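PDB 3FOK: uncharacterized protein Cgl0159 from Corynebacterium glutamicum, which is of unknown function but adopts a TIM-barrel fold, so that an enzymatic role is possible though not established. Local coordinates for residues E124-R128 and D155-T161; L181-M185 and Q204-A209; T165-N170 and L212-S216; V134-V138 and E171-L177. All blocks are in the same frame, centred on the assembly; numbering follows the deposited sequence.

Helix 158-174 of the TIM barrel runs through three of the four contacts. Its first turn meets the loop 124-128 (contact 1), its middle meets the loop 212-216 (contact 3), and its C-terminal end meets helix 134-140 (contact 4). The centres of contacts 1 and 3 lie about 16 Å apart, those of 3 and 4 about 11 Å. Contact 2 joins the following strand, 179-189, to helix 199-210, its centre about 13 Å from that of contact 3, and the two touch through L181 with T165 and V169. Along the chain contact 4 crosses 1 and 3. Contacts 1, 3 and 4 join neighbouring β/α units; contact 2 packs a strand on its own helix.

Contact 1. Residues E124-R128 and D155-T161; sequences EMDDR and DAGTAPT
Segment 124-128 is an irregular loop with consecutive inverse gamma turns centred on D126 and D127; 155-161 is a type I turn, D155 to T158, running into a helix. D126 and G157 set the register, their CA atoms 4.2 Å apart. D155 (chi1 t) caps the turn: its OD1 accepts from G157 N at 2.8 Å. D155 OD2 lies 3.4 Å from CG of M125, a selenomethionine in mmm, accepts from W188, and is linked to M125 N by water 1. G157 fits closely beneath the loop, its O 3.7 Å from D126 CA; a CB would stand only 3.1 Å from D126 N. T158 OG1, bonded to N152 O, is 3.8 Å from M125 CE, and P160 CG sits 3.7 Å from D126 OD1. T161 (chi1 m) points its hydroxyl at the loop: OG1 is 3.0 Å from M125 O and 3.1 Å from G157 O, two acceptors for one proton, and water 2 joins OG1 to D126 OD1. R128 NH1 makes a very short salt bridge, 2.4 Å, to D126 OD2. Two successive β-α loops thus meet beyond the C-terminal ends of the strands, the rim where TIM-barrel enzymes carry their active sites.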
loop_
_atom_site.group_PDB
_atom_site.type_symbol
_atom_site.label_atom_id
_atom_site.label_comp_id
_atom_site.label_asym_id
_atom_site.label_seq_id
_atom_site.Cartn_x
_atom_site.Cartn_y
_atom_site.Cartn_z
ATOM N N GLU A 124 20.007 -0.371 -0.476
ATOM C CA GLU A 124 20.210 0.996 -0.948
ATOM C C GLU A 124 19.704 1.334 -2.344
ATOM O O GLU A 124 19.746 2.495 -2.747
ATOM C CB GLU A 124 21.670 1.462 -0.756
ATOM C CG GLU A 124 22.727 1.020 -1.746
ATOM C CD GLU A 124 24.067 1.698 -1.450
ATOM O OE1 GLU A 124 24.175 2.931 -1.643
ATOM O OE2 GLU A 124 25.005 1.003 -1.004
HETATM N N MSE A 125 19.211 0.346 -3.086
HETATM C CA MSE A 125 18.657 0.643 -4.400
HETATM C C MSE A 125 17.197 1.055 -4.193
HETATM O O MSE A 125 16.574 1.652 -5.070
HETATM C CB MSE A 125 18.740 -0.568 -5.334
HETATM C CG MSE A 125 20.145 -0.874 -5.831
HETATM SE SE MSE A 125 21.146 0.704 -6.352
HETATM C CE MSE A 125 19.983 1.373 -7.759
ATOM N N ASP A 126 16.669 0.727 -3.016
ATOM C CA ASP A 126 15.298 1.061 -2.634
ATOM C C ASP A 126 15.374 2.399 -1.896
ATOM O O ASP A 126 15.093 2.494 -0.704
ATOM C CB ASP A 126 14.741 -0.051 -1.734
ATOM C CG ASP A 126 13.350 0.245 -1.214
ATOM O OD1 ASP A 126 12.574 0.939 -1.902
ATOM O OD2 ASP A 126 13.027 -0.242 -0.113
ATOM N N ASP A 127 15.763 3.429 -2.644
ATOM C CA ASP A 127 15.952 4.793 -2.150
ATOM C C ASP A 127 14.650 5.531 -1.840
ATOM O O ASP A 127 14.232 6.410 -2.596
ATOM C CB ASP A 127 16.734 5.595 -3.191
ATOM C CG ASP A 127 17.766 6.509 -2.569
ATOM O OD1 ASP A 127 17.509 7.045 -1.470
ATOM O OD2 ASP A 127 18.833 6.699 -3.191
ATOM N N ARG A 128 14.036 5.204 -0.708
ATOM C CA ARG A 128 12.771 5.814 -0.310
ATOM C C ARG A 128 12.826 7.313 0.010
ATOM O O ARG A 128 13.873 7.854 0.368
ATOM C CB ARG A 128 12.197 5.021 0.865
ATOM C CG ARG A 128 11.823 3.597 0.463
ATOM C CD ARG A 128 11.895 2.618 1.626
ATOM N NE ARG A 128 10.587 2.086 1.992
ATOM C CZ ARG A 128 10.175 0.850 1.736
ATOM N NH1 ARG A 128 10.964 -0.002 1.111
ATOM N NH2 ARG A 128 8.967 0.464 2.119
ATOM N N ASP A 155 18.324 -5.094 -9.612
ATOM C CA ASP A 155 17.799 -4.941 -8.257
ATOM C C ASP A 155 16.353 -4.438 -8.244
ATOM O O ASP A 155 16.075 -3.306 -8.626
ATOM C CB ASP A 155 18.692 -3.978 -7.474
ATOM C CG ASP A 155 18.447 -4.036 -5.987
ATOM O OD1 ASP A 155 17.271 -3.973 -5.577
ATOM O OD2 ASP A 155 19.434 -4.135 -5.226
ATOM N N ALA A 156 15.440 -5.287 -7.781
ATOM C CA ALA A 156 14.015 -4.954 -7.723
ATOM C C ALA A 156 13.712 -3.654 -6.985
ATOM O O ALA A 156 12.665 -3.041 -7.202
ATOM C CB ALA A 156 13.237 -6.102 -7.081
ATOM N N GLY A 157 14.624 -3.236 -6.114
ATOM C CA GLY A 157 14.424 -2.008 -5.367
ATOM C C GLY A 157 14.327 -0.787 -6.263
ATOM O O GLY A 157 13.761 0.233 -5.874
ATOM N N THR A 158 14.873 -0.891 -7.471
ATOM C CA THR A 158 14.836 0.217 -8.419
ATOM C C THR A 158 13.396 0.532 -8.812
ATOM O O THR A 158 13.030 1.694 -8.984
ATOM C CB THR A 158 15.627 -0.111 -9.703
ATOM O OG1 THR A 158 17.006 -0.318 -9.379
ATOM C CG2 THR A 158 15.510 1.034 -10.708
ATOM N N ALA A 159 12.582 -0.511 -8.946
ATOM C CA ALA A 159 11.186 -0.354 -9.333
ATOM C C ALA A 159 10.433 0.659 -8.472
ATOM O O ALA A 159 9.947 1.665 -8.982
ATOM C CB ALA A 159 10.480 -1.705 -9.304
ATOM N N PRO A 160 10.316 0.411 -7.157
ATOM C CA PRO A 160 9.586 1.411 -6.373
ATOM C C PRO A 160 10.223 2.802 -6.383
ATOM O O PRO A 160 9.534 3.806 -6.179
ATOM C CB PRO A 160 9.520 0.785 -4.976
ATOM C CG PRO A 160 10.706 -0.134 -4.942
ATOM C CD PRO A 160 10.703 -0.739 -6.318
ATOM N N THR A 161 11.530 2.873 -6.629
ATOM C CA THR A 161 12.205 4.167 -6.660
ATOM C C THR A 161 11.828 4.944 -7.919
ATOM O O THR A 161 11.676 6.167 -7.883
ATOM C CB THR A 161 13.740 4.011 -6.605
ATOM O OG1 THR A 161 14.102 3.259 -5.441
ATOM C CG2 THR A 161 14.414 5.378 -6.533
HETATM O O HOH W 1 19.301 -2.474 -2.898
HETATM O O HOH W 2 12.261 3.547 -3.080
#

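Contact 2. Residues L181-M185 and Q204-A209; sequences LEPFM and QSVAIA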
loop_
_atom_site.group_PDB
_atom_site.type_symbol
_atom_site.label_atom_id
_atom_site.label_comp_id
_atom_site.label_asym_id
_atom_site.label_seq_id
_atom_site.Cartn_x
_atom_site.Cartn_y
_atom_site.Cartn_z
ATOM N N LEU A 181 16.842 16.065 -10.977
ATOM C CA LEU A 181 17.005 14.618 -10.859
ATOM C C LEU A 181 18.460 14.231 -11.124
ATOM O O LEU A 181 19.044 14.650 -12.129
ATOM C CB LEU A 181 16.102 13.874 -11.854
ATOM C CG LEU A 181 14.589 14.106 -11.859
ATOM C CD1 LEU A 181 13.945 13.105 -12.809
ATOM C CD2 LEU A 181 14.017 13.943 -10.465
ATOM N N GLU A 182 19.037 13.437 -10.224
ATOM C CA GLU A 182 20.414 12.978 -10.371
ATOM C C GLU A 182 20.342 11.503 -10.751
ATOM O O GLU A 182 20.223 10.638 -9.884
ATOM C CB GLU A 182 21.181 13.140 -9.056
ATOM C CG GLU A 182 22.695 12.980 -9.189
ATOM C CD GLU A 182 23.422 13.102 -7.856
ATOM O OE1 GLU A 182 23.048 13.976 -7.045
ATOM O OE2 GLU A 182 24.377 12.333 -7.623
ATOM N N PRO A 183 20.403 11.199 -12.059
ATOM C CA PRO A 183 20.334 9.818 -12.534
ATOM C C PRO A 183 21.684 9.119 -12.619
ATOM O O PRO A 183 22.732 9.759 -12.711
ATOM C CB PRO A 183 19.693 9.973 -13.897
ATOM C CG PRO A 183 20.385 11.202 -14.400
ATOM C CD PRO A 183 20.377 12.136 -13.198
ATOM N N PHE A 184 21.629 7.792 -12.602
ATOM C CA PHE A 184 22.808 6.940 -12.678
ATOM C C PHE A 184 22.358 5.531 -13.010
ATOM O O PHE A 184 21.247 5.127 -12.665
ATOM C CB PHE A 184 23.514 6.846 -11.322
ATOM C CG PHE A 184 24.460 7.963 -11.026
ATOM C CD1 PHE A 184 25.614 8.136 -11.781
ATOM C CD2 PHE A 184 24.231 8.804 -9.942
ATOM C CE1 PHE A 184 26.533 9.133 -11.457
ATOM C CE2 PHE A 184 25.139 9.800 -9.609
ATOM C CZ PHE A 184 26.297 9.966 -10.368
HETATM N N MSE A 185 23.222 4.790 -13.690
HETATM C CA MSE A 185 22.952 3.392 -13.963
HETATM C C MSE A 185 23.872 2.821 -12.894
HETATM O O MSE A 185 25.010 3.274 -12.766
HETATM C CB MSE A 185 23.438 2.983 -15.356
HETATM C CG MSE A 185 22.663 3.609 -16.514
HETATM SE SE MSE A 185 20.795 3.102 -16.626
HETATM C CE MSE A 185 20.090 4.421 -15.448
ATOM N N GLN A 204 21.886 6.606 -21.160
ATOM C CA GLN A 204 20.721 5.760 -20.938
ATOM C C GLN A 204 19.954 6.190 -19.686
ATOM O O GLN A 204 18.725 6.136 -19.655
ATOM C CB GLN A 204 21.141 4.296 -20.797
ATOM C CG GLN A 204 19.969 3.329 -20.832
ATOM C CD GLN A 204 20.381 1.892 -20.578
ATOM O OE1 GLN A 204 19.563 0.975 -20.685
ATOM N NE2 GLN A 204 21.651 1.685 -20.237
ATOM N N SER A 205 20.679 6.613 -18.655
ATOM C CA SER A 205 20.043 7.034 -17.413
ATOM C C SER A 205 19.250 8.318 -17.614
ATOM O O SER A 205 18.200 8.509 -17.002
ATOM C CB SER A 205 21.087 7.230 -16.301
ATOM O OG SER A 205 21.908 8.354 -16.537
ATOM N N VAL A 206 19.753 9.197 -18.471
ATOM C CA VAL A 206 19.070 10.455 -18.737
ATOM C C VAL A 206 17.768 10.212 -19.490
ATOM O O VAL A 206 16.738 10.809 -19.169
ATOM C CB VAL A 206 19.958 11.404 -19.560
ATOM C CG1 VAL A 206 19.186 12.646 -19.928
ATOM C CG2 VAL A 206 21.191 11.783 -18.757
ATOM N N ALA A 207 17.814 9.333 -20.487
ATOM C CA ALA A 207 16.623 9.020 -21.276
ATOM C C ALA A 207 15.522 8.454 -20.382
ATOM O O ALA A 207 14.338 8.698 -20.607
ATOM C CB ALA A 207 16.965 8.027 -22.374
ATOM N N ILE A 208 15.921 7.707 -19.358
ATOM C CA ILE A 208 14.971 7.114 -18.431
ATOM C C ILE A 208 14.429 8.152 -17.456
ATOM O O ILE A 208 13.217 8.295 -17.304
ATOM C CB ILE A 208 15.620 5.949 -17.639
ATOM C CG1 ILE A 208 15.929 4.787 -18.590
ATOM C CG2 ILE A 208 14.688 5.494 -16.519
ATOM C CD1 ILE A 208 16.739 3.681 -17.969
ATOM N N ALA A 209 15.327 8.883 -16.803
ATOM C CA ALA A 209 14.918 9.897 -15.836
ATOM C C ALA A 209 14.014 10.960 -16.461
ATOM O O ALA A 209 13.002 11.345 -15.880
ATOM C CB ALA A 209 16.149 10.557 -15.218
HETATM O O HOH W 3 24.290 9.106 -14.971
#
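This is the strand-helix packing of one β/α unit of the TIM barrel: strand 179-189 is covered on its outer side by helix 199-210, which follows after the short antiparallel strand 192-195 and leads on to strand 219-224. The short axes come within 7.1 Å and run at 131° to each other, nearest in register at F184 and S205. L181, P183 and M185 point their CA-to-CB bonds toward the helix, whereas E182 and F184 point away; the E182 carboxylate forms salt bridges with K146 and K222. The helix answers with I208 and the small residues S205 and A209, which let the strand come close. P183 CB meets A209 CB at 3.8 Å and S205 O at 3.7 Å. At one end L181 CD1 lies 4.1 Å from A209 CB; at the other, the selenium of M185 sits 4.0 Å from Q204 NE2. S205 OG bonds V202 O within its own helix, and water 3 donates to S205 OG at 2.9 Å and to P183 O at 2.8 Å.

Contact 3. Residues T165-N170 and L212-S216; sequences TAHAVN and LGNDS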
loop_
_atom_site.group_PDB
_atom_site.type_symbol
_atom_site.label_atom_id
_atom_site.label_comp_id
_atom_site.label_asym_id
_atom_site.label_seq_id
_atom_site.Cartn_x
_atom_site.Cartn_y
_atom_site.Cartn_z
ATOM N N THR A 165 9.813 8.436 -7.717
ATOM C CA THR A 165 10.421 9.601 -8.347
ATOM C C THR A 165 9.402 10.236 -9.285
ATOM O O THR A 165 9.297 11.463 -9.362
ATOM C CB THR A 165 11.681 9.216 -9.152
ATOM O OG1 THR A 165 12.696 8.744 -8.258
ATOM C CG2 THR A 165 12.208 10.416 -9.926
ATOM N N ALA A 166 8.648 9.395 -9.990
ATOM C CA ALA A 166 7.628 9.886 -10.912
ATOM C C ALA A 166 6.600 10.693 -10.126
ATOM O O ALA A 166 6.157 11.757 -10.567
ATOM C CB ALA A 166 6.949 8.726 -11.624
ATOM N N HIS A 167 6.225 10.191 -8.953
ATOM C CA HIS A 167 5.255 10.884 -8.119
ATOM C C HIS A 167 5.818 12.221 -7.643
ATOM O O HIS A 167 5.103 13.222 -7.599
ATOM C CB HIS A 167 4.866 10.011 -6.922
ATOM C CG HIS A 167 4.051 8.806 -7.293
ATOM N ND1 HIS A 167 3.739 8.492 -8.598
ATOM C CD2 HIS A 167 3.483 7.840 -6.531
ATOM C CE1 HIS A 167 3.015 7.388 -8.626
ATOM N NE2 HIS A 167 2.846 6.971 -7.384
ATOM N N ALA A 168 7.104 12.244 -7.299
ATOM C CA ALA A 168 7.733 13.478 -6.842
ATOM C C ALA A 168 7.665 14.534 -7.947
ATOM O O ALA A 168 7.372 15.698 -7.684
ATOM C CB ALA A 168 9.180 13.222 -6.454
ATOM N N VAL A 169 7.933 14.123 -9.184
ATOM C CA VAL A 169 7.883 15.045 -10.308
ATOM C C VAL A 169 6.448 15.519 -10.525
ATOM O O VAL A 169 6.221 16.694 -10.817
ATOM C CB VAL A 169 8.418 14.388 -11.603
ATOM C CG1 VAL A 169 8.271 15.351 -12.773
ATOM C CG2 VAL A 169 9.882 14.011 -11.423
ATOM N N ASN A 170 5.483 14.610 -10.382
ATOM C CA ASN A 170 4.077 14.972 -10.541
ATOM C C ASN A 170 3.786 16.162 -9.640
ATOM O O ASN A 170 3.297 17.198 -10.086
ATOM C CB ASN A 170 3.155 13.826 -10.117
ATOM C CG ASN A 170 3.153 12.665 -11.097
ATOM O OD1 ASN A 170 2.493 11.649 -10.863
ATOM N ND2 ASN A 170 3.881 12.807 -12.198
ATOM N N LEU A 212 10.304 10.353 -16.445
ATOM C CA LEU A 212 9.599 10.181 -15.175
ATOM C C LEU A 212 8.749 11.402 -14.835
ATOM O O LEU A 212 9.230 12.532 -14.844
ATOM C CB LEU A 212 10.599 9.927 -14.040
ATOM C CG LEU A 212 11.486 8.685 -14.155
ATOM C CD1 LEU A 212 12.478 8.646 -13.001
ATOM C CD2 LEU A 212 10.615 7.434 -14.154
ATOM N N GLY A 213 7.481 11.167 -14.518
ATOM C CA GLY A 213 6.587 12.262 -14.188
ATOM C C GLY A 213 5.512 12.412 -15.248
ATOM O O GLY A 213 5.673 11.922 -16.363
ATOM N N ASN A 214 4.419 13.088 -14.910
ATOM C CA ASN A 214 3.323 13.280 -15.852
ATOM C C ASN A 214 3.387 14.658 -16.492
ATOM O O ASN A 214 2.483 15.068 -17.218
ATOM C CB ASN A 214 1.978 13.098 -15.141
ATOM C CG ASN A 214 1.725 14.154 -14.077
ATOM O OD1 ASN A 214 0.674 14.161 -13.437
ATOM N ND2 ASN A 214 2.679 15.050 -13.887
ATOM N N ASP A 215 4.474 15.361 -16.211
ATOM C CA ASP A 215 4.715 16.698 -16.729
ATOM C C ASP A 215 6.204 16.936 -16.499
ATOM O O ASP A 215 6.641 17.073 -15.361
ATOM C CB ASP A 215 3.903 17.718 -15.927
ATOM C CG ASP A 215 4.107 19.149 -16.405
ATOM O OD1 ASP A 215 5.083 19.405 -17.142
ATOM O OD2 ASP A 215 3.289 20.019 -16.034
ATOM N N SER A 216 6.993 16.961 -17.562
ATOM C CA SER A 216 8.417 17.196 -17.389
ATOM C C SER A 216 8.825 18.554 -17.926
ATOM O O SER A 216 9.706 18.657 -18.773
ATOM C CB SER A 216 9.229 16.084 -18.063
ATOM O OG SER A 216 9.960 15.327 -17.091
HETATM O O HOH W 4 1.879 17.477 -12.453
#
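T165 opens the helical face with its methyl, CG2 standing 3.6 Å from L212 CD1, while its hydroxyl bonds T161 O one turn back. A166 comes closest in backbone terms: its CA is 4.2 Å from that of G213, and its O is 3.7 Å from G213 CA. The contact joins neighbouring β/α units of the TIM barrel, since 212-216 links helix 199-210 to strand 219-224 and helix 158-174 belongs to the unit before. V169 (chi1 t) fills the dip in the loop, with CG1 3.6 Å from L212 O, 3.8 Å from G213 CA and 3.5 Å from D215 O. A CB on G213 would fall 2.4 Å from V169 CG1, and the phi/psi of 113/161° would jam it against L212 O as well. N170 lays its side chain over G213 and N214, and water 4 donates to N170 O at 2.8 Å and accepts from N214 ND2 at 2.9 Å. Beyond, D215 bonds S217 and forms a salt bridge with R140 of a neighbouring subunit.

Contact 4. Residues V134-V138 and E171-L177; sequences VSSMV and EAAAAQL
V134 (chi1 t), in the first turn of helix 134-140, overlaps the end of helix 158-174, wedged between E171, A172 and A175: CG2 is 3.6 Å from E171 CB and 3.5 Å from A172 N, and CG1 is 3.7 Å from A175 CB. CA atoms set the register, V134 to A172 at 5.9 Å and V138 to A175 at 7.6 Å. One turn on, V138 CG2 touches A175 CB at 3.9 Å. These are helices of successive β/α units on the outside of the TIM barrel, packed side by side over apolar residues, with A172 and A175 presenting only a methyl each. That helix stops in a Schellman motif: Q176 takes positive phi (59°), Q176 N bonds A173 O and L177 N bonds A172 O, both at 2.8 Å. L177 (chi1 t, chi2 p) reaches beneath, its CD2 4.3 Å from V134 CG2 and 4.1 Å from the selenium of M137; both rest on A145. Water 5 bridges S135 N (2.9 Å) and E171 OE1 (2.8 Å).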
loop_
_atom_site.group_PDB
_atom_site.type_symbol
_atom_site.label_atom_id
_atom_site.label_comp_id
_atom_site.label_asym_id
_atom_site.label_seq_id
_atom_site.Cartn_x
_atom_site.Cartn_y
_atom_site.Cartn_z
ATOM N N VAL A 134 7.265 18.038 -1.587
ATOM C CA VAL A 134 6.802 19.279 -2.184
ATOM C C VAL A 134 5.990 20.154 -1.235
ATOM O O VAL A 134 6.170 21.373 -1.189
ATOM C CB VAL A 134 5.986 18.993 -3.458
ATOM C CG1 VAL A 134 5.384 20.286 -3.996
ATOM C CG2 VAL A 134 6.888 18.359 -4.504
ATOM N N SER A 135 5.099 19.530 -0.478
ATOM C CA SER A 135 4.266 20.262 0.464
ATOM C C SER A 135 5.074 21.171 1.391
ATOM O O SER A 135 4.801 22.368 1.491
ATOM C CB SER A 135 3.447 19.283 1.305
ATOM O OG SER A 135 2.874 19.934 2.431
ATOM N N SER A 136 6.070 20.606 2.066
ATOM C CA SER A 136 6.884 21.383 2.995
ATOM C C SER A 136 7.787 22.392 2.294
ATOM O O SER A 136 8.104 23.439 2.856
ATOM C CB SER A 136 7.742 20.457 3.862
ATOM O OG SER A 136 8.801 19.889 3.113
HETATM N N MSE A 137 8.208 22.083 1.072
HETATM C CA MSE A 137 9.069 22.994 0.337
HETATM C C MSE A 137 8.271 24.221 -0.089
HETATM O O MSE A 137 8.733 25.354 0.056
HETATM C CB MSE A 137 9.663 22.292 -0.878
HETATM C CG MSE A 137 10.548 21.117 -0.518
HETATM SE SE MSE A 137 11.631 20.485 -1.993
HETATM C CE MSE A 137 13.270 21.293 -1.480
ATOM N N VAL A 138 7.071 23.994 -0.611
ATOM C CA VAL A 138 6.219 25.094 -1.026
ATOM C C VAL A 138 5.915 25.979 0.181
ATOM O O VAL A 138 6.020 27.201 0.108
ATOM C CB VAL A 138 4.893 24.580 -1.629
ATOM C CG1 VAL A 138 3.911 25.731 -1.794
ATOM C CG2 VAL A 138 5.158 23.924 -2.968
ATOM N N GLU A 171 4.098 15.996 -8.359
ATOM C CA GLU A 171 3.864 17.033 -7.361
ATOM C C GLU A 171 4.678 18.299 -7.591
ATOM O O GLU A 171 4.152 19.408 -7.487
ATOM C CB GLU A 171 4.155 16.497 -5.959
ATOM C CG GLU A 171 3.190 15.423 -5.485
ATOM C CD GLU A 171 3.461 14.993 -4.060
ATOM O OE1 GLU A 171 3.406 15.856 -3.160
ATOM O OE2 GLU A 171 3.732 13.794 -3.839
ATOM N N ALA A 172 5.960 18.141 -7.898
ATOM C CA ALA A 172 6.813 19.299 -8.125
ATOM C C ALA A 172 6.312 20.125 -9.310
ATOM O O ALA A 172 6.211 21.348 -9.225
ATOM C CB ALA A 172 8.248 18.859 -8.361
ATOM N N ALA A 173 5.992 19.453 -10.411
ATOM C CA ALA A 173 5.509 20.138 -11.601
ATOM C C ALA A 173 4.194 20.856 -11.325
ATOM O O ALA A 173 4.026 22.020 -11.682
ATOM C CB ALA A 173 5.335 19.141 -12.744
ATOM N N ALA A 174 3.264 20.160 -10.679
ATOM C CA ALA A 174 1.962 20.740 -10.364
ATOM C C ALA A 174 2.083 21.977 -9.476
ATOM O O ALA A 174 1.223 22.856 -9.508
ATOM C CB ALA A 174 1.075 19.700 -9.690
ATOM N N ALA A 175 3.149 22.046 -8.684
ATOM C CA ALA A 175 3.363 23.185 -7.798
ATOM C C ALA A 175 4.296 24.200 -8.455
ATOM O O ALA A 175 4.636 25.228 -7.856
ATOM C CB ALA A 175 3.953 22.713 -6.468
ATOM N N GLN A 176 4.707 23.904 -9.686
ATOM C CA GLN A 176 5.611 24.780 -10.429
ATOM C C GLN A 176 6.914 24.977 -9.670
ATOM O O GLN A 176 7.485 26.066 -9.639
ATOM C CB GLN A 176 4.945 26.132 -10.711
ATOM C CG GLN A 176 3.850 26.032 -11.757
ATOM C CD GLN A 176 3.281 27.376 -12.148
ATOM O OE1 GLN A 176 2.624 27.501 -13.182
ATOM N NE2 GLN A 176 3.525 28.391 -11.321
ATOM N N LEU A 177 7.368 23.890 -9.061
ATOM C CA LEU A 177 8.604 23.867 -8.295
ATOM C C LEU A 177 9.662 23.123 -9.098
ATOM O O LEU A 177 9.512 21.938 -9.366
ATOM C CB LEU A 177 8.379 23.142 -6.966
ATOM C CG LEU A 177 9.624 22.911 -6.113
ATOM C CD1 LEU A 177 10.092 24.240 -5.546
ATOM C CD2 LEU A 177 9.317 21.929 -4.998
HETATM O O HOH W 5 4.192 16.775 -0.606
#